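Local coordinates for DUF4785 domain-containing protein (Legionella pneumophila subsp. pneumophila, PDB 4KH9) that is of unknown function but binds calcium and is built from an N-terminal domain followed by two domains of the E-set clan, at residues P77-S82 / K146-Y151; R200-K205 / Y239-V244. All blocks are in the same frame, centred on the assembly; numbering follows the deposited sequence.

Interaction 1: P77-S82 / K146-Y151; sequences PLQNKS and KYADAY
Gln79 turns its CG anti to its own carbonyl carbon (chi1 -72°) and continues extended, which places CD beside Asp149; chi3 of -37° then turns OE1 toward the Asp149 N. OE1 accepts a hydrogen bond from Asp149 N at 2.9 Å, from above the amide plane, while NE2 makes only a weak bond to OD2. Glutamine suits this place because one flat group can both accept from a main-chain N-H and donate to a carboxylate; the two planes are 39° apart. The main chain pins the loop as well: Leu78 N donates to Ala150 O at 2.9 Å, and Ala148 N to Ser82 O, also at 2.9 Å. Pro77 and Tyr151 form an antiparallel non-hydrogen-bonded pair, and the small methyl of Ala148 meets Pro77 CB at 3.5 Å. Tyr151, whose ring also packs on Leu55 and Leu58, reaches back with OH to Ala148 O in a weak bond. Ser82 OG lies at the edge of the Tyr147 ring and bonds weakly to Lys146 O. In the N-terminal domain, the loop after strand 72-77, with its inverse gamma turn at Asn80, is thus fastened to the lead-in of strand 150-156 mainly by main-chain N-H groups, the Gln79–Asp149 side-chain bond adding little.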
loop_
_atom_site.group_PDB
_atom_site.type_symbol
_atom_site.label_atom_id
_atom_site.label_comp_id
_atom_site.label_asym_id
_atom_site.label_seq_id
_atom_site.Cartn_x
_atom_site.Cartn_y
_atom_site.Cartn_z
ATOM N N PRO A 77 11.626 2.378 20.113
ATOM C CA PRO A 77 11.190 1.180 20.857
ATOM C C PRO A 77 9.798 0.738 20.387
ATOM O O PRO A 77 8.987 1.575 19.998
ATOM C CB PRO A 77 11.211 1.628 22.321
ATOM C CG PRO A 77 11.186 3.112 22.301
ATOM C CD PRO A 77 11.485 3.613 20.919
ATOM N N LEU A 78 9.539 -0.584 20.393
ATOM C CA LEU A 78 8.262 -1.151 19.955
ATOM C C LEU A 78 7.291 -1.347 21.135
ATOM O O LEU A 78 6.159 -1.789 20.937
ATOM C CB LEU A 78 8.490 -2.454 19.179
ATOM C CG LEU A 78 9.238 -2.250 17.838
ATOM C CD1 LEU A 78 9.581 -3.561 17.200
ATOM C CD2 LEU A 78 8.435 -1.393 16.874
ATOM N N GLN A 79 7.718 -0.948 22.342
ATOM C CA GLN A 79 6.944 -0.886 23.581
ATOM C C GLN A 79 7.034 0.520 24.117
ATOM O O GLN A 79 7.955 1.251 23.749
ATOM C CB GLN A 79 7.434 -1.893 24.628
ATOM C CG GLN A 79 7.117 -3.349 24.321
ATOM C CD GLN A 79 7.732 -4.263 25.346
ATOM O OE1 GLN A 79 8.847 -4.045 25.848
ATOM N NE2 GLN A 79 7.005 -5.309 25.691
ATOM N N ASN A 80 6.096 0.924 24.967
ATOM C CA ASN A 80 6.132 2.263 25.551
ATOM C C ASN A 80 7.131 2.259 26.740
ATOM O O ASN A 80 6.773 2.512 27.900
ATOM C CB ASN A 80 4.716 2.700 25.957
ATOM C CG ASN A 80 4.612 4.139 26.400
ATOM O OD1 ASN A 80 5.306 5.039 25.906
ATOM N ND2 ASN A 80 3.714 4.388 27.332
ATOM N N LYS A 81 8.399 1.933 26.429
ATOM C CA LYS A 81 9.492 1.859 27.399
ATOM C C LYS A 81 10.722 2.579 26.829
ATOM O O LYS A 81 10.733 2.981 25.653
ATOM C CB LYS A 81 9.801 0.392 27.756
ATOM C CG LYS A 81 8.654 -0.315 28.494
ATOM C CD LYS A 81 8.998 -1.751 28.896
ATOM C CE LYS A 81 9.799 -1.905 30.178
ATOM N NZ LYS A 81 8.925 -1.928 31.381
ATOM N N SER A 82 11.757 2.727 27.650
ATOM C CA SER A 82 12.956 3.444 27.241
ATOM C C SER A 82 13.916 2.610 26.351
ATOM O O SER A 82 13.870 1.374 26.309
ATOM C CB SER A 82 13.709 3.953 28.462
ATOM O OG SER A 82 14.005 2.874 29.334
ATOM N N LYS A 146 13.956 -2.316 32.336
ATOM C CA LYS A 146 13.252 -1.051 32.045
ATOM C C LYS A 146 13.258 -0.703 30.548
ATOM O O LYS A 146 12.489 0.155 30.097
ATOM C CB LYS A 146 13.907 0.108 32.833
ATOM C CG LYS A 146 13.531 0.122 34.326
ATOM C CD LYS A 146 14.295 1.195 35.144
ATOM C CE LYS A 146 13.978 2.653 34.839
ATOM N NZ LYS A 146 12.598 3.040 35.235
ATOM N N TYR A 147 14.153 -1.350 29.783
ATOM C CA TYR A 147 14.259 -1.082 28.367
ATOM C C TYR A 147 13.196 -1.849 27.626
ATOM O O TYR A 147 12.700 -2.872 28.123
ATOM C CB TYR A 147 15.669 -1.440 27.836
ATOM C CG TYR A 147 16.837 -0.759 28.546
ATOM C CD1 TYR A 147 16.730 0.547 29.017
ATOM C CD2 TYR A 147 18.073 -1.386 28.647
ATOM C CE1 TYR A 147 17.803 1.181 29.644
ATOM C CE2 TYR A 147 19.162 -0.750 29.227
ATOM C CZ TYR A 147 19.021 0.528 29.740
ATOM O OH TYR A 147 20.109 1.147 30.302
ATOM N N ALA A 148 12.827 -1.363 26.435
ATOM C CA ALA A 148 11.872 -2.078 25.599
ATOM C C ALA A 148 12.448 -3.434 25.176
ATOM O O ALA A 148 13.666 -3.593 25.078
ATOM C CB ALA A 148 11.527 -1.245 24.362
ATOM N N ASP A 149 11.577 -4.406 24.948
ATOM C CA ASP A 149 11.956 -5.743 24.471
ATOM C C ASP A 149 12.513 -5.715 23.067
ATOM O O ASP A 149 13.405 -6.499 22.740
ATOM C CB ASP A 149 10.729 -6.660 24.453
ATOM C CG ASP A 149 10.229 -7.162 25.788
ATOM O OD1 ASP A 149 10.930 -6.949 26.808
ATOM O OD2 ASP A 149 9.172 -7.829 25.805
ATOM N N ALA A 150 11.940 -4.831 22.223
ATOM C CA ALA A 150 12.265 -4.769 20.814
ATOM C C ALA A 150 12.229 -3.338 20.270
ATOM O O ALA A 150 11.690 -2.410 20.892
ATOM C CB ALA A 150 11.316 -5.650 20.023
ATOM N N TYR A 151 12.910 -3.160 19.134
ATOM C CA TYR A 151 13.101 -1.875 18.467
ATOM C C TYR A 151 12.990 -2.004 16.992
ATOM O O TYR A 151 13.295 -3.057 16.453
ATOM C CB TYR A 151 14.533 -1.317 18.785
ATOM C CG TYR A 151 14.848 -1.318 20.262
ATOM C CD1 TYR A 151 15.203 -2.499 20.919
ATOM C CD2 TYR A 151 14.659 -0.172 21.035
ATOM C CE1 TYR A 151 15.378 -2.536 22.304
ATOM C CE2 TYR A 151 14.836 -0.199 22.422
ATOM C CZ TYR A 151 15.191 -1.386 23.049
ATOM O OH TYR A 151 15.324 -1.461 24.412
#

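Interaction 2: R200-K205 / Y239-V244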
loop_
_atom_site.group_PDB
_atom_site.type_symbol
_atom_site.label_atom_id
_atom_site.label_comp_id
_atom_site.label_asym_id
_atom_site.label_seq_id
_atom_site.Cartn_x
_atom_site.Cartn_y
_atom_site.Cartn_z
ATOM N N ARG A 200 6.148 -10.763 1.530
ATOM C CA ARG A 200 4.838 -11.155 2.028
ATOM C C ARG A 200 3.865 -10.039 1.829
ATOM O O ARG A 200 4.251 -8.915 1.563
ATOM C CB ARG A 200 4.917 -11.541 3.529
ATOM C CG ARG A 200 5.342 -10.342 4.420
ATOM C CD ARG A 200 5.365 -10.747 5.874
ATOM N NE ARG A 200 5.587 -9.600 6.758
ATOM C CZ ARG A 200 5.518 -9.661 8.085
ATOM N NH1 ARG A 200 5.238 -10.810 8.690
ATOM N NH2 ARG A 200 5.729 -8.574 8.817
ATOM N N LEU A 201 2.598 -10.343 2.038
ATOM C CA LEU A 201 1.488 -9.382 1.955
ATOM C C LEU A 201 0.939 -9.218 3.343
ATOM O O LEU A 201 0.699 -10.224 4.012
ATOM C CB LEU A 201 0.402 -9.882 0.967
ATOM C CG LEU A 201 0.926 -10.295 -0.416
ATOM C CD1 LEU A 201 -0.216 -10.880 -1.292
ATOM C CD2 LEU A 201 1.609 -9.106 -1.122
ATOM N N VAL A 202 0.763 -7.966 3.791
ATOM C CA VAL A 202 0.255 -7.668 5.138
ATOM C C VAL A 202 -1.049 -6.879 5.001
ATOM O O VAL A 202 -1.104 -5.829 4.365
ATOM C CB VAL A 202 1.312 -6.919 6.020
ATOM C CG1 VAL A 202 0.793 -6.744 7.450
ATOM C CG2 VAL A 202 2.645 -7.677 6.057
ATOM N N GLY A 203 -2.088 -7.411 5.611
ATOM C CA GLY A 203 -3.420 -6.831 5.603
ATOM C C GLY A 203 -3.684 -5.875 6.747
ATOM O O GLY A 203 -2.926 -5.855 7.716
ATOM N N PRO A 204 -4.784 -5.095 6.657
ATOM C CA PRO A 204 -5.099 -4.097 7.706
ATOM C C PRO A 204 -5.244 -4.657 9.116
ATOM O O PRO A 204 -4.992 -3.914 10.054
ATOM C CB PRO A 204 -6.446 -3.533 7.262
ATOM C CG PRO A 204 -6.488 -3.758 5.808
ATOM C CD PRO A 204 -5.738 -5.010 5.530
ATOM N N LYS A 205 -5.637 -5.929 9.274
ATOM C CA LYS A 205 -5.765 -6.546 10.602
ATOM C C LYS A 205 -4.486 -7.286 11.000
ATOM O O LYS A 205 -4.458 -7.962 12.029
ATOM C CB LYS A 205 -6.964 -7.514 10.652
ATOM C CG LYS A 205 -8.356 -6.869 10.486
ATOM C CD LYS A 205 -8.827 -6.050 11.707
ATOM C CE LYS A 205 -10.214 -5.470 11.529
ATOM N NZ LYS A 205 -11.277 -6.515 11.531
ATOM N N TYR A 239 -0.267 -4.108 2.053
ATOM C CA TYR A 239 1.087 -3.816 1.657
ATOM C C TYR A 239 1.828 -5.067 1.295
ATOM O O TYR A 239 1.675 -6.117 1.918
ATOM C CB TYR A 239 1.891 -3.065 2.777
ATOM C CG TYR A 239 1.512 -1.614 2.912
ATOM C CD1 TYR A 239 0.421 -1.227 3.694
ATOM C CD2 TYR A 239 2.178 -0.627 2.186
ATOM C CE1 TYR A 239 0.012 0.109 3.758
ATOM C CE2 TYR A 239 1.791 0.713 2.261
ATOM C CZ TYR A 239 0.690 1.069 3.028
ATOM O OH TYR A 239 0.293 2.378 3.108
ATOM N N LEU A 240 2.614 -4.935 0.261
ATOM C CA LEU A 240 3.665 -5.839 -0.129
ATOM C C LEU A 240 4.891 -5.419 0.671
ATOM O O LEU A 240 5.256 -4.242 0.630
ATOM C CB LEU A 240 3.926 -5.810 -1.646
ATOM C CG LEU A 240 5.255 -6.453 -2.100
ATOM C CD1 LEU A 240 5.246 -7.978 -1.835
ATOM C CD2 LEU A 240 5.566 -6.135 -3.562
ATOM N N GLU A 241 5.477 -6.348 1.450
ATOM C CA GLU A 241 6.701 -6.087 2.229
ATOM C C GLU A 241 7.785 -7.015 1.751
ATOM O O GLU A 241 7.560 -8.227 1.677
ATOM C CB GLU A 241 6.491 -6.315 3.754
ATOM C CG GLU A 241 5.455 -5.459 4.458
ATOM C CD GLU A 241 5.507 -5.627 5.968
ATOM O OE1 GLU A 241 5.910 -6.714 6.450
ATOM O OE2 GLU A 241 5.107 -4.672 6.673
ATOM N N THR A 242 8.921 -6.485 1.403
ATOM C CA THR A 242 10.005 -7.345 0.956
ATOM C C THR A 242 11.319 -6.903 1.595
ATOM O O THR A 242 11.524 -5.713 1.886
ATOM C CB THR A 242 10.095 -7.419 -0.582
ATOM O OG1 THR A 242 11.214 -8.228 -0.950
ATOM C CG2 THR A 242 10.211 -6.075 -1.230
ATOM N N ASP A 243 12.214 -7.886 1.767
ATOM C CA ASP A 243 13.540 -7.739 2.352
ATOM C C ASP A 243 14.517 -8.507 1.504
ATOM O O ASP A 243 14.283 -9.671 1.171
ATOM C CB ASP A 243 13.554 -8.226 3.824
ATOM C CG ASP A 243 14.628 -7.618 4.718
ATOM O OD1 ASP A 243 15.428 -6.765 4.220
ATOM O OD2 ASP A 243 14.675 -7.981 5.914
ATOM N N VAL A 244 15.576 -7.825 1.075
ATOM C CA VAL A 244 16.586 -8.416 0.216
ATOM C C VAL A 244 18.000 -8.214 0.850
ATOM O O VAL A 244 18.334 -7.109 1.323
ATOM C CB VAL A 244 16.474 -7.761 -1.182
ATOM C CG1 VAL A 244 17.636 -8.129 -2.087
ATOM C CG2 VAL A 244 15.135 -8.110 -1.854
#
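Leu201 and Leu240 face each other in a non-hydrogen-bonded pair of antiparallel strands, their side chains crossing with CD2 of Leu201 3.9 Å from CD1 of Leu240. They touch each other only lightly and owe their burial mainly to other neighbours: Leu201 also packs on Leu179 and Phe261, and Leu240 on Ala181 and Thr168, so the two leucines sit among residues of neighbouring strands in the interior of the central domain's beta-sandwich. Hydrogen-bonded pairs flank them. Arg200 and Glu241 exchange two backbone bonds, the one from Glu241 N to Arg200 O being 2.8 Å long and almost straight at 178°; Val202 and Tyr239 exchange another two.

The close part of the contact lies on the other face, where Arg200, Val202 and Glu241 cluster. Arg200 starts with CG between its backbone N and carbonyl carbon (chi1 63°), then runs extended to NE. NE and NH2 both donate to one oxygen, Glu241 OE1, at 2.9 and 3.0 Å. That oxygen lies at the guanidinium edge, near its plane; NH2 donates to the syn lone pair of OE1, whereas NE comes from the anti side, 27° out of the carboxylate plane. CG2 of Val202 lies over a face of the Glu241 carboxylate, 3.5 Å from CD. Tyr239 is the loose side: its ring leads away from strand 196-202 and rests on Ala260.

Arginine and glutamate suit this pair because their long chains leave the same face, run side by side and meet at their charged ends, with Arg200 the more exposed partner. Two N-H groups converging on OE1 would restrict its movement and tend to favour the ionised carboxylate. Four main-chain bonds join the strands, and the leucine contact and the salt bridge add to them on the two faces.

From the N terminus, strands 2-3 and 25-29 first join the sheets of the C-terminal strands, before the chain builds the N-terminal domain. It leaves strand 72-77, passes through strands 86-89, 95-97, 123-126 and 135-140, and returns at strand 150-156, where interaction 1 closes a long loop. Strand 163-168 then enters the central domain. Interaction 2 closes a shorter excursion, through strands 208-217 and 220-226, by setting strand 238-248 beside strand 196-202 within a larger mixed sheet. The two closures follow in series and neither nest nor cross. Their centres lie 23 Å apart, without touching, and each joins two parts of one domain: a loop to a strand entrance, and neighbouring strands.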